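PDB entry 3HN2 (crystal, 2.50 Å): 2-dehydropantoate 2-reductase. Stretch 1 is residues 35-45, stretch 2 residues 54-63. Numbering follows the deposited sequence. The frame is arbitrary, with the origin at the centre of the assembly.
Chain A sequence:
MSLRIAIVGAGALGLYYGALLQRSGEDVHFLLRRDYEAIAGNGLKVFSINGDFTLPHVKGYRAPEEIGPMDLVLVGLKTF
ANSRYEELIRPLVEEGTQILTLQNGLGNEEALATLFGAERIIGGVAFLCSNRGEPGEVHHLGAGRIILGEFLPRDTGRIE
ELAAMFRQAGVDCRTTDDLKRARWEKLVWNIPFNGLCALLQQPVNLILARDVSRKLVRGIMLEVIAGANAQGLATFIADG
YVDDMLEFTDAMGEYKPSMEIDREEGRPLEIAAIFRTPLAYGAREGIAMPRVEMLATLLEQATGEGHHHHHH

Stretch 1 35-45: DYEAIAGNGLK
Stretch 2 54-63: TLPHVKGYRA

The apolar centre of the contact is built around Val58, whose CA-to-CB bond points toward stretch 1 and whose t rotamer (chi1 156°) presents both methyls to it. Val58 CG1 lies 3.8 Å from Ile39 CG2, and Val58 CG2 lies 3.8 Å from Leu44 CD2, so one side chain joins the helix to the strand that follows it. Ile39 is mt (-48°, 175°). Leu44 has chi1 in p (61°) and chi2 between wells at 98°, and its end comes nearer to stretch 2 than its CA-to-CB direction would suggest. Leu55, mt (-69°, 166°), completes the cluster more loosely, its CD1 4.4 Å from Leu44 CD1. All of these pairings are van der Waals contacts between aliphatic groups.

The backbone beneath them is antiparallel, with CA-CA distances of 4.5 Å for Lys45 and Thr54, 5.7 Å for Leu44 and Leu55, and 5.0 Å for Gly43 and Pro56. Leu55 N donates to Leu44 O at 3.1 Å (153° at hydrogen). Lys45 and Thr54 form a non-hydrogen-bonded pair whose side chains share the sheet face opposite that of Leu44 and Leu55; Lys45 CG rests 3.7 Å from Thr54 CG2. The lysine is extended (mttt), and Thr54 is p.

Helix 36-41 leads into this strand through Asn42 and Gly43. Ala40 N bonds Tyr36 O at 2.9 Å, while the bond from Gly43 N to Ile39 O is weak at 3.1 Å. Gly43 then leaves helical geometry with phi/psi 97/176. A CB here would be jammed against the preceding carbonyl and would clash with Leu55 O and Pro56 O. Without one, Gly43 CA approaches Leu55 O to 3.4 Å in a CA-H...O contact. Nearby, Asn42 O and Pro56 O are 3.0 Å apart; both are acceptors, so the approach is not a hydrogen bond.

Farther out, the CA-to-CB bond of Tyr36 (chi1 171°, t; chi2 -102°) points toward stretch 2, and its ring lies against Gly60 and Tyr61. Gly60 C meets the ring edge, 3.7 Å from Tyr36 CE2, while the CA-to-CB bond of Tyr61 points away, and its chi1 is m (-65°). At the polar edge, Arg62, with chi1 in p (55°), folds over one face of the Tyr36 ring. Its CD lies 4.3 Å from the ring centroid, 16° off the normal, in a CH-pi contact, and Arg62 NH2 reaches 3.5 Å from Tyr36 CE1, so the arginine covers the aromatic surface while remaining exposed.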

ATOM      1  N   ASP A  35      30.592  -8.390   6.383  1.00 83.69           N
ATOM      2  CA  ASP A  35      30.377  -9.824   6.217  1.00 85.58           C
ATOM      3  C   ASP A  35      30.940 -10.379   4.906  1.00 84.55           C
ATOM      4  O   ASP A  35      30.202 -10.923   4.082  1.00 85.05           O
ATOM      5  CB  ASP A  35      28.888 -10.170   6.380  1.00 88.51           C
ATOM      6  CG  ASP A  35      27.958  -9.135   5.748  1.00 97.24           C
ATOM      7  OD1 ASP A  35      28.382  -8.405   4.824  1.00107.06           O
ATOM      8  OD2 ASP A  35      26.787  -9.059   6.181  1.00 97.56           O
ATOM      9  N   TYR A  36      32.251 -10.239   4.724  1.00 81.52           N
ATOM     10  CA  TYR A  36      32.947 -10.843   3.590  1.00 75.47           C
ATOM     11  C   TYR A  36      33.076 -12.349   3.797  1.00 75.42           C
ATOM     12  O   TYR A  36      32.786 -13.133   2.894  1.00 72.77           O
ATOM     13  CB  TYR A  36      34.330 -10.206   3.401  1.00 73.22           C
ATOM     14  CG  TYR A  36      35.219 -10.908   2.389  1.00 73.62           C
ATOM     15  CD1 TYR A  36      36.252 -11.751   2.804  1.00 65.52           C
ATOM     16  CD2 TYR A  36      35.032 -10.720   1.018  1.00 80.63           C
ATOM     17  CE1 TYR A  36      37.071 -12.397   1.879  1.00 79.66           C
ATOM     18  CE2 TYR A  36      35.847 -11.362   0.084  1.00 84.65           C
ATOM     19  CZ  TYR A  36      36.866 -12.198   0.521  1.00 80.34           C
ATOM     20  OH  TYR A  36      37.675 -12.834  -0.394  1.00 71.66           O
ATOM     21  N   GLU A  37      33.500 -12.729   5.000  1.00 76.37           N
ATOM     22  CA  GLU A  37      33.793 -14.119   5.355  1.00 76.85           C
ATOM     23  C   GLU A  37      32.564 -15.031   5.389  1.00 74.49           C
ATOM     24  O   GLU A  37      32.669 -16.226   5.113  1.00 75.13           O
ATOM     25  CB  GLU A  37      34.547 -14.171   6.690  1.00 77.13           C
ATOM     26  CG  GLU A  37      34.004 -13.221   7.757  1.00 85.81           C
ATOM     27  CD  GLU A  37      35.089 -12.670   8.668  1.00101.61           C
ATOM     28  OE1 GLU A  37      35.884 -13.468   9.208  1.00108.40           O
ATOM     29  OE2 GLU A  37      35.144 -11.433   8.848  1.00105.55           O
ATOM     30  N   ALA A  38      31.408 -14.459   5.717  1.00 75.58           N
ATOM     31  CA  ALA A  38      30.154 -15.208   5.769  1.00 74.90           C
ATOM     32  C   ALA A  38      29.612 -15.541   4.377  1.00 77.46           C
ATOM     33  O   ALA A  38      28.939 -16.555   4.195  1.00 81.08           O
ATOM     34  CB  ALA A  38      29.123 -14.446   6.569  1.00 71.10           C
ATOM     35  N   ILE A  39      29.920 -14.690   3.401  1.00 80.96           N
ATOM     36  CA  ILE A  39      29.422 -14.850   2.031  1.00 82.88           C
ATOM     37  C   ILE A  39      30.465 -15.514   1.106  1.00 83.77           C
ATOM     38  O   ILE A  39      30.112 -16.110   0.084  1.00 85.14           O
ATOM     39  CB  ILE A  39      28.882 -13.496   1.460  1.00 84.88           C
ATOM     40  CG1 ILE A  39      27.954 -12.823   2.481  1.00 84.59           C
ATOM     41  CG2 ILE A  39      28.124 -13.696   0.147  1.00 84.04           C
ATOM     42  CD1 ILE A  39      27.454 -11.438   2.086  1.00 81.85           C
ATOM     43  N   ALA A  40      31.742 -15.437   1.476  1.00 84.56           N
ATOM     44  CA  ALA A  40      32.788 -16.173   0.758  1.00 85.38           C
ATOM     45  C   ALA A  40      32.741 -17.665   1.098  1.00 86.93           C
ATOM     46  O   ALA A  40      33.108 -18.509   0.276  1.00 85.71           O
ATOM     47  CB  ALA A  40      34.165 -15.597   1.056  1.00 83.25           C
ATOM     48  N   GLY A  41      32.279 -17.972   2.310  1.00 88.40           N
ATOM     49  CA  GLY A  41      32.148 -19.347   2.780  1.00 88.78           C
ATOM     50  C   GLY A  41      30.886 -20.040   2.301  1.00 89.77           C
ATOM     51  O   GLY A  41      30.949 -21.135   1.738  1.00 91.30           O
ATOM     52  N   ASN A  42      29.738 -19.398   2.514  1.00 89.33           N
ATOM     53  CA  ASN A  42      28.442 -20.003   2.194  1.00 89.83           C
ATOM     54  C   ASN A  42      27.727 -19.445   0.964  1.00 89.45           C
ATOM     55  O   ASN A  42      27.029 -20.180   0.262  1.00 90.92           O
ATOM     56  CB  ASN A  42      27.507 -19.926   3.405  1.00 89.76           C
ATOM     57  CG  ASN A  42      27.631 -21.128   4.318  1.00 91.34           C
ATOM     58  OD1 ASN A  42      28.025 -20.999   5.477  1.00 93.11           O
ATOM     59  ND2 ASN A  42      27.295 -22.310   3.801  1.00 85.39           N
ATOM     60  N   GLY A  43      27.904 -18.152   0.709  1.00 88.08           N
ATOM     61  CA  GLY A  43      27.083 -17.435  -0.263  1.00 85.42           C
ATOM     62  C   GLY A  43      25.967 -16.727   0.480  1.00 86.16           C
ATOM     63  O   GLY A  43      25.836 -16.877   1.700  1.00 86.12           O
ATOM     64  N   LEU A  44      25.158 -15.951  -0.238  1.00 84.87           N
ATOM     65  CA  LEU A  44      24.055 -15.231   0.401  1.00 84.40           C
ATOM     66  C   LEU A  44      22.678 -15.822   0.091  1.00 82.56           C
ATOM     67  O   LEU A  44      22.431 -16.317  -1.011  1.00 84.20           O
ATOM     68  CB  LEU A  44      24.115 -13.722   0.116  1.00 85.27           C
ATOM     69  CG  LEU A  44      24.036 -13.152  -1.303  1.00 82.38           C
ATOM     70  CD1 LEU A  44      22.632 -12.688  -1.628  1.00 82.07           C
ATOM     71  CD2 LEU A  44      25.016 -12.007  -1.458  1.00 87.15           C
ATOM     72  N   LYS A  45      21.798 -15.767   1.087  1.00 79.19           N
ATOM     73  CA  LYS A  45      20.436 -16.267   0.964  1.00 76.74           C
ATOM     74  C   LYS A  45      19.469 -15.099   0.866  1.00 73.63           C
ATOM     75  O   LYS A  45      19.487 -14.199   1.705  1.00 76.70           O
ATOM     76  CB  LYS A  45      20.065 -17.132   2.173  1.00 78.26           C
ATOM     77  CG  LYS A  45      21.013 -18.287   2.456  1.00 84.12           C
ATOM     78  CD  LYS A  45      20.317 -19.353   3.286  1.00 91.00           C
ATOM     79  CE  LYS A  45      21.070 -20.671   3.242  1.00 94.12           C
ATOM     80  NZ  LYS A  45      20.251 -21.790   3.782  1.00 86.08           N
ATOM     81  N   THR A  54      18.672 -18.911  -3.217  1.00 74.15           N
ATOM     82  CA  THR A  54      19.995 -18.912  -2.604  1.00 76.51           C
ATOM     83  C   THR A  54      21.090 -18.960  -3.667  1.00 78.39           C
ATOM     84  O   THR A  54      21.066 -19.811  -4.556  1.00 80.18           O
ATOM     85  CB  THR A  54      20.168 -20.110  -1.637  1.00 76.22           C
ATOM     86  OG1 THR A  54      19.756 -21.316  -2.291  1.00 84.21           O
ATOM     87  CG2 THR A  54      19.330 -19.927  -0.380  1.00 67.60           C
ATOM     88  N   LEU A  55      22.035 -18.030  -3.581  1.00 80.14           N
ATOM     89  CA  LEU A  55      23.209 -18.057  -4.447  1.00 81.90           C
ATOM     90  C   LEU A  55      24.326 -18.805  -3.734  1.00 84.40           C
ATOM     91  O   LEU A  55      24.834 -18.324  -2.717  1.00 87.17           O
ATOM     92  CB  LEU A  55      23.671 -16.642  -4.804  1.00 80.57           C
ATOM     93  CG  LEU A  55      22.793 -15.780  -5.710  1.00 80.37           C
ATOM     94  CD1 LEU A  55      23.262 -14.340  -5.643  1.00 73.16           C
ATOM     95  CD2 LEU A  55      22.792 -16.284  -7.149  1.00 79.99           C
ATOM     96  N   PRO A  56      24.710 -19.986  -4.261  1.00 84.36           N
ATOM     97  CA  PRO A  56      25.722 -20.831  -3.622  1.00 84.04           C
ATOM     98  C   PRO A  56      27.094 -20.164  -3.640  1.00 82.45           C
ATOM     99  O   PRO A  56      27.828 -20.216  -2.649  1.00 81.08           O
ATOM    100  CB  PRO A  56      25.733 -22.096  -4.493  1.00 83.90           C
ATOM    101  CG  PRO A  56      24.483 -22.032  -5.312  1.00 83.90           C
ATOM    102  CD  PRO A  56      24.211 -20.585  -5.512  1.00 83.51           C
ATOM    103  N   HIS A  57      27.413 -19.532  -4.765  1.00 80.54           N
ATOM    104  CA  HIS A  57      28.654 -18.801  -4.939  1.00 77.21           C
ATOM    105  C   HIS A  57      28.357 -17.329  -5.228  1.00 75.97           C
ATOM    106  O   HIS A  57      27.457 -17.005  -6.009  1.00 75.96           O
ATOM    107  CB  HIS A  57      29.481 -19.429  -6.067  1.00 78.70           C
ATOM    108  CG  HIS A  57      30.580 -18.549  -6.579  1.00 75.50           C
ATOM    109  ND1 HIS A  57      30.619 -18.086  -7.876  1.00 69.70           N
ATOM    110  CD2 HIS A  57      31.670 -18.033  -5.963  1.00 76.52           C
ATOM    111  CE1 HIS A  57      31.690 -17.331  -8.040  1.00 76.94           C
ATOM    112  NE2 HIS A  57      32.343 -17.280  -6.893  1.00 81.66           N
ATOM    113  N   VAL A  58      29.113 -16.450  -4.578  1.00 71.90           N
ATOM    114  CA  VAL A  58      29.034 -15.010  -4.813  1.00 67.41           C
ATOM    115  C   VAL A  58      30.445 -14.450  -5.030  1.00 67.11           C
ATOM    116  O   VAL A  58      31.355 -14.712  -4.235  1.00 69.10           O
ATOM    117  CB  VAL A  58      28.290 -14.289  -3.648  1.00 65.45           C
ATOM    118  CG1 VAL A  58      28.682 -12.825  -3.540  1.00 56.47           C
ATOM    119  CG2 VAL A  58      26.782 -14.423  -3.814  1.00 60.15           C
ATOM    120  N   LYS A  59      30.624 -13.716  -6.129  1.00 63.68           N
ATOM    121  CA  LYS A  59      31.877 -13.013  -6.403  1.00 58.01           C
ATOM    122  C   LYS A  59      32.055 -11.843  -5.444  1.00 59.10           C
ATOM    123  O   LYS A  59      31.554 -10.744  -5.690  1.00 64.66           O
ATOM    124  CB  LYS A  59      31.911 -12.498  -7.843  1.00 59.67           C
ATOM    125  CG  LYS A  59      32.571 -13.419  -8.842  1.00 55.42           C
ATOM    126  CD  LYS A  59      32.771 -12.694 -10.158  1.00 56.93           C
ATOM    127  CE  LYS A  59      33.512 -13.550 -11.164  1.00 67.95           C
ATOM    128  NZ  LYS A  59      33.812 -12.783 -12.404  1.00 75.33           N
ATOM    129  N   GLY A  60      32.769 -12.090  -4.351  1.00 60.99           N
ATOM    130  CA  GLY A  60      32.989 -11.081  -3.322  1.00 59.17           C
ATOM    131  C   GLY A  60      34.414 -10.576  -3.247  1.00 60.78           C
ATOM    132  O   GLY A  60      35.359 -11.284  -3.600  1.00 63.15           O
ATOM    133  N   TYR A  61      34.562  -9.333  -2.799  1.00 60.80           N
ATOM    134  CA  TYR A  61      35.865  -8.686  -2.673  1.00 61.94           C
ATOM    135  C   TYR A  61      35.875  -7.809  -1.424  1.00 64.03           C
ATOM    136  O   TYR A  61      34.816  -7.498  -0.868  1.00 63.47           O
ATOM    137  CB  TYR A  61      36.165  -7.825  -3.905  1.00 65.55           C
ATOM    138  CG  TYR A  61      36.318  -8.582  -5.212  1.00 67.81           C
ATOM    139  CD1 TYR A  61      35.207  -8.876  -6.012  1.00 74.06           C
ATOM    140  CD2 TYR A  61      37.574  -8.971  -5.666  1.00 74.70           C
ATOM    141  CE1 TYR A  61      35.344  -9.565  -7.213  1.00 66.77           C
ATOM    142  CE2 TYR A  61      37.721  -9.655  -6.871  1.00 76.24           C
ATOM    143  CZ  TYR A  61      36.604  -9.947  -7.637  1.00 70.53           C
ATOM    144  OH  TYR A  61      36.748 -10.621  -8.824  1.00 71.82           O
ATOM    145  N   ARG A  62      37.064  -7.411  -0.984  1.00 62.62           N
ATOM    146  CA  ARG A  62      37.176  -6.539   0.187  1.00 66.28           C
ATOM    147  C   ARG A  62      37.815  -5.191  -0.132  1.00 60.39           C
ATOM    148  O   ARG A  62      37.659  -4.227   0.618  1.00 59.28           O
ATOM    149  CB  ARG A  62      37.880  -7.249   1.353  1.00 68.88           C
ATOM    150  CG  ARG A  62      39.254  -7.843   1.044  1.00 85.69           C
ATOM    151  CD  ARG A  62      39.525  -9.096   1.886  1.00 88.72           C
ATOM    152  NE  ARG A  62      38.928  -9.017   3.222  1.00 81.98           N
ATOM    153  CZ  ARG A  62      39.005  -9.972   4.145  1.00 73.18           C
ATOM    154  NH1 ARG A  62      38.422  -9.799   5.326  1.00 56.26           N
ATOM    155  NH2 ARG A  62      39.661 -11.098   3.895  1.00 65.77           N
ATOM    156  N   ALA A  63      38.520  -5.130  -1.256  1.00 62.33           N
ATOM    157  CA  ALA A  63      39.076  -3.879  -1.753  1.00 64.89           C
ATOM    158  C   ALA A  63      38.580  -3.646  -3.173  1.00 65.16           C
ATOM    159  O   ALA A  63      38.508  -4.593  -3.961  1.00 65.48           O
ATOM    160  CB  ALA A  63      40.599  -3.914  -1.711  1.00 66.67           C
TER